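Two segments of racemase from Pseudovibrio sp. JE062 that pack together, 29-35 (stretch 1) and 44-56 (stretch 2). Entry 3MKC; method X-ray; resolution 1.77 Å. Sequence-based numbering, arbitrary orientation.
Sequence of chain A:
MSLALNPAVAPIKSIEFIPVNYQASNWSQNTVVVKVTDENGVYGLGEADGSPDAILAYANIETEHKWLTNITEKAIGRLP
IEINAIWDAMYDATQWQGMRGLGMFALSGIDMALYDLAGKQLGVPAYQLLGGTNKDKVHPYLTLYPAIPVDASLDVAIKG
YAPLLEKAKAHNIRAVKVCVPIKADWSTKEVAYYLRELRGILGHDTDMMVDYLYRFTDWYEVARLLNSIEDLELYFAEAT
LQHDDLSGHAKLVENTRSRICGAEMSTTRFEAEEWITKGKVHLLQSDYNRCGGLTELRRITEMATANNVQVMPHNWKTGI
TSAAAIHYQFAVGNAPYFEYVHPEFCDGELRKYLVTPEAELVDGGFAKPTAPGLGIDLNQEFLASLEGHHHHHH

Stretch 1 (29-35) QNTVVVK
Stretch 2, residues 44-56: GLGEADGSPDAIL

How are the two backbones arranged? The first stretch is extended and pairs with the start of the second as an antiparallel strand, with 150° between their N-to-C axes and a closest axis approach of 4.4 Å. The register pairs Val 33 with Glu 47 (CA to CA 4.4 Å), Val 34 with Gly 46 (CA to CA 4.9 Å) and Lys 35 with Leu 45 (CA to CA 4.9 Å). Typical strand angles carry the chain, for example phi/psi of -113/117 at Val 34 and -152/149 at Glu 47. Beyond Ala 48 the chain passes through Asp 49, Gly 50 and Ser 51 into a helix that begins at Pro 52. This helix starts out at only 21° to the direction of the first strand, its axis 8.4 Å away. Gly 50 sits at phi/psi 102/164, where a CB would jam against the carbonyl O of Asp 49, so the turn calls for glycine.

Which backbone bonds hold the strands together? Val 34 and Gly 46 form the reciprocal pair typical of an antiparallel sheet: Val 34 N donates to Gly 46 O at 2.8 Å, nearly straight at 175°, and Gly 46 N returns a bond to Val 34 O at 2.9 Å. Further along, Ala 48 N donates to Val 32 O at 3.0 Å, while Val 32 N, buried by the contact, has no partner in the model. Alongside these bonds, CA hydrogens approach carbonyl oxygens, with Glu 47 CA 3.2 Å from Val 32 O and Lys 35 CA 3.4 Å from Gly 44 O, as expected where antiparallel strands lie close.

Where does a polar side chain reach across? Thr 31, with chi1 at -170° (t), donates from OG1 to Glu 47 OE1 at 2.7 Å. Glu 47 meets it with chi1 p, chi2 t and chi3 -25°; this short bond gives the buried carboxylate a hydroxyl partner, and both its oxygens are also hydrogen-bonded elsewhere in the structure.

What do the apolar side chains contribute? Val 32, chi1 t, lies on the sheet face that looks to the helix and has the largest area covered by the other stretch. Its CG2 packs 3.8 Å from Pro 52 CB, and its CG1 lies 3.8 Å from CG2 of Ile 55, whose chi1 and chi2 are both m. These contacts seat the first helical residues against the strand. Val 34 shares this face, and Gly 46, paired with Val 34, has no side chain to put on it. On the other face, Val 33 CG1 (chi1 t) meets Leu 45 CD2 at 4.0 Å, with Leu 45 in m, t. Lys 35 is fully extended, all four chi angles t; its CG passes 4.1 Å from Leu 45 CD2 before the chain leads its amine away.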

# COMPACT_ATOMS: atom_id res chain seq x y z
N GLN A 29 -7.98 6.13 -13.88
CA GLN A 29 -8.14 5.54 -12.55
C GLN A 29 -8.92 4.24 -12.66
O GLN A 29 -9.93 4.17 -13.36
CB GLN A 29 -8.92 6.48 -11.63
CG GLN A 29 -8.65 7.94 -11.87
CD GLN A 29 -9.64 8.83 -11.15
OE1 GLN A 29 -9.73 10.03 -11.44
NE2 GLN A 29 -10.38 8.26 -10.20
N ASN A 30 -8.48 3.23 -11.93
CA ASN A 30 -9.18 1.97 -11.97
C ASN A 30 -8.71 1.06 -10.85
O ASN A 30 -7.73 1.34 -10.16
CB ASN A 30 -8.97 1.28 -13.32
CG ASN A 30 -7.51 1.04 -13.64
OD1 ASN A 30 -6.79 0.44 -12.84
ND2 ASN A 30 -7.07 1.51 -14.80
N THR A 31 -9.44 -0.03 -10.67
CA THR A 31 -9.10 -1.01 -9.67
C THR A 31 -9.88 -2.27 -9.97
O THR A 31 -10.66 -2.34 -10.93
CB THR A 31 -9.44 -0.52 -8.25
OG1 THR A 31 -8.88 -1.42 -7.29
CG2 THR A 31 -10.96 -0.47 -8.04
N VAL A 32 -9.65 -3.29 -9.16
CA VAL A 32 -10.34 -4.54 -9.32
C VAL A 32 -10.83 -4.94 -7.94
O VAL A 32 -10.05 -5.37 -7.10
CB VAL A 32 -9.41 -5.63 -9.87
CG1 VAL A 32 -10.19 -6.90 -10.09
CG2 VAL A 32 -8.78 -5.14 -11.16
N VAL A 33 -12.12 -4.75 -7.71
CA VAL A 33 -12.69 -5.11 -6.42
C VAL A 33 -12.81 -6.62 -6.34
O VAL A 33 -13.20 -7.28 -7.30
CB VAL A 33 -14.10 -4.51 -6.24
CG1 VAL A 33 -14.69 -4.98 -4.92
CG2 VAL A 33 -14.02 -2.99 -6.27
N VAL A 34 -12.45 -7.17 -5.19
CA VAL A 34 -12.57 -8.60 -4.97
C VAL A 34 -13.64 -8.80 -3.90
O VAL A 34 -13.49 -8.35 -2.77
CB VAL A 34 -11.26 -9.22 -4.47
CG1 VAL A 34 -11.47 -10.70 -4.17
CG2 VAL A 34 -10.17 -9.04 -5.52
N LYS A 35 -14.73 -9.47 -4.28
CA LYS A 35 -15.82 -9.73 -3.35
C LYS A 35 -15.92 -11.22 -3.03
O LYS A 35 -16.19 -12.03 -3.92
CB LYS A 35 -17.13 -9.24 -3.97
CG LYS A 35 -18.35 -9.26 -3.05
CD LYS A 35 -19.57 -8.78 -3.83
CE LYS A 35 -20.79 -8.57 -2.96
NZ LYS A 35 -21.87 -7.87 -3.72
N GLY A 44 -16.90 -10.04 1.95
CA GLY A 44 -15.74 -9.25 2.31
C GLY A 44 -15.21 -8.58 1.05
O GLY A 44 -15.29 -9.15 -0.04
N LEU A 45 -14.66 -7.39 1.21
CA LEU A 45 -14.15 -6.62 0.09
C LEU A 45 -12.65 -6.39 0.16
O LEU A 45 -12.11 -6.06 1.21
CB LEU A 45 -14.85 -5.27 0.03
CG LEU A 45 -16.37 -5.32 -0.16
CD1 LEU A 45 -16.97 -3.95 0.11
CD2 LEU A 45 -16.68 -5.78 -1.57
N GLY A 46 -11.99 -6.58 -0.98
CA GLY A 46 -10.56 -6.36 -1.07
C GLY A 46 -10.34 -5.81 -2.46
O GLY A 46 -11.30 -5.61 -3.20
N GLU A 47 -9.10 -5.52 -2.84
CA GLU A 47 -8.86 -5.05 -4.19
C GLU A 47 -7.46 -5.43 -4.63
O GLU A 47 -6.55 -5.55 -3.80
CB GLU A 47 -9.10 -3.53 -4.30
CG GLU A 47 -8.05 -2.64 -3.69
CD GLU A 47 -8.43 -1.17 -3.79
OE1 GLU A 47 -9.21 -0.80 -4.69
OE2 GLU A 47 -7.93 -0.38 -2.97
N ALA A 48 -7.31 -5.65 -5.93
CA ALA A 48 -6.05 -6.06 -6.52
C ALA A 48 -5.51 -5.02 -7.49
O ALA A 48 -6.27 -4.34 -8.19
CB ALA A 48 -6.22 -7.39 -7.23
N ASP A 49 -4.18 -4.90 -7.55
CA ASP A 49 -3.55 -3.95 -8.46
C ASP A 49 -3.43 -4.62 -9.84
O ASP A 49 -3.76 -5.80 -9.98
CB ASP A 49 -2.16 -3.57 -7.92
CG ASP A 49 -1.61 -2.32 -8.57
OD1 ASP A 49 -2.39 -1.51 -9.11
OD2 ASP A 49 -0.38 -2.13 -8.51
N GLY A 50 -2.99 -3.85 -10.83
CA GLY A 50 -2.82 -4.38 -12.18
C GLY A 50 -3.93 -3.99 -13.15
O GLY A 50 -5.00 -3.54 -12.74
N SER A 51 -3.67 -4.15 -14.44
CA SER A 51 -4.67 -3.83 -15.46
C SER A 51 -5.92 -4.65 -15.14
O SER A 51 -5.87 -5.88 -15.12
CB SER A 51 -4.15 -4.18 -16.85
OG SER A 51 -3.05 -3.36 -17.20
N PRO A 52 -7.05 -3.98 -14.87
CA PRO A 52 -8.29 -4.69 -14.55
C PRO A 52 -8.63 -5.84 -15.49
O PRO A 52 -9.00 -6.92 -15.03
CB PRO A 52 -9.34 -3.58 -14.58
CG PRO A 52 -8.56 -2.39 -14.09
CD PRO A 52 -7.25 -2.52 -14.84
N ASP A 53 -8.51 -5.62 -16.79
CA ASP A 53 -8.83 -6.66 -17.76
C ASP A 53 -7.88 -7.86 -17.70
O ASP A 53 -8.30 -8.99 -17.93
CB ASP A 53 -8.87 -6.07 -19.18
CG ASP A 53 -7.64 -5.25 -19.52
OD1 ASP A 53 -7.00 -4.71 -18.60
OD2 ASP A 53 -7.33 -5.13 -20.73
N ALA A 54 -6.61 -7.61 -17.38
CA ALA A 54 -5.64 -8.69 -17.27
C ALA A 54 -5.94 -9.47 -16.00
O ALA A 54 -5.90 -10.70 -15.97
CB ALA A 54 -4.23 -8.13 -17.24
N ILE A 55 -6.26 -8.74 -14.93
CA ILE A 55 -6.58 -9.38 -13.65
C ILE A 55 -7.83 -10.24 -13.77
O ILE A 55 -7.85 -11.38 -13.30
CB ILE A 55 -6.78 -8.32 -12.55
CG1 ILE A 55 -5.45 -7.59 -12.30
CG2 ILE A 55 -7.27 -8.98 -11.27
CD1 ILE A 55 -4.35 -8.48 -11.80
N LEU A 56 -8.87 -9.70 -14.39
CA LEU A 56 -10.11 -10.47 -14.56
C LEU A 56 -9.83 -11.76 -15.33
O LEU A 56 -10.32 -12.83 -14.96
CB LEU A 56 -11.16 -9.63 -15.30
CG LEU A 56 -12.55 -10.26 -15.44
CD1 LEU A 56 -13.20 -10.32 -14.07
CD2 LEU A 56 -13.41 -9.43 -16.39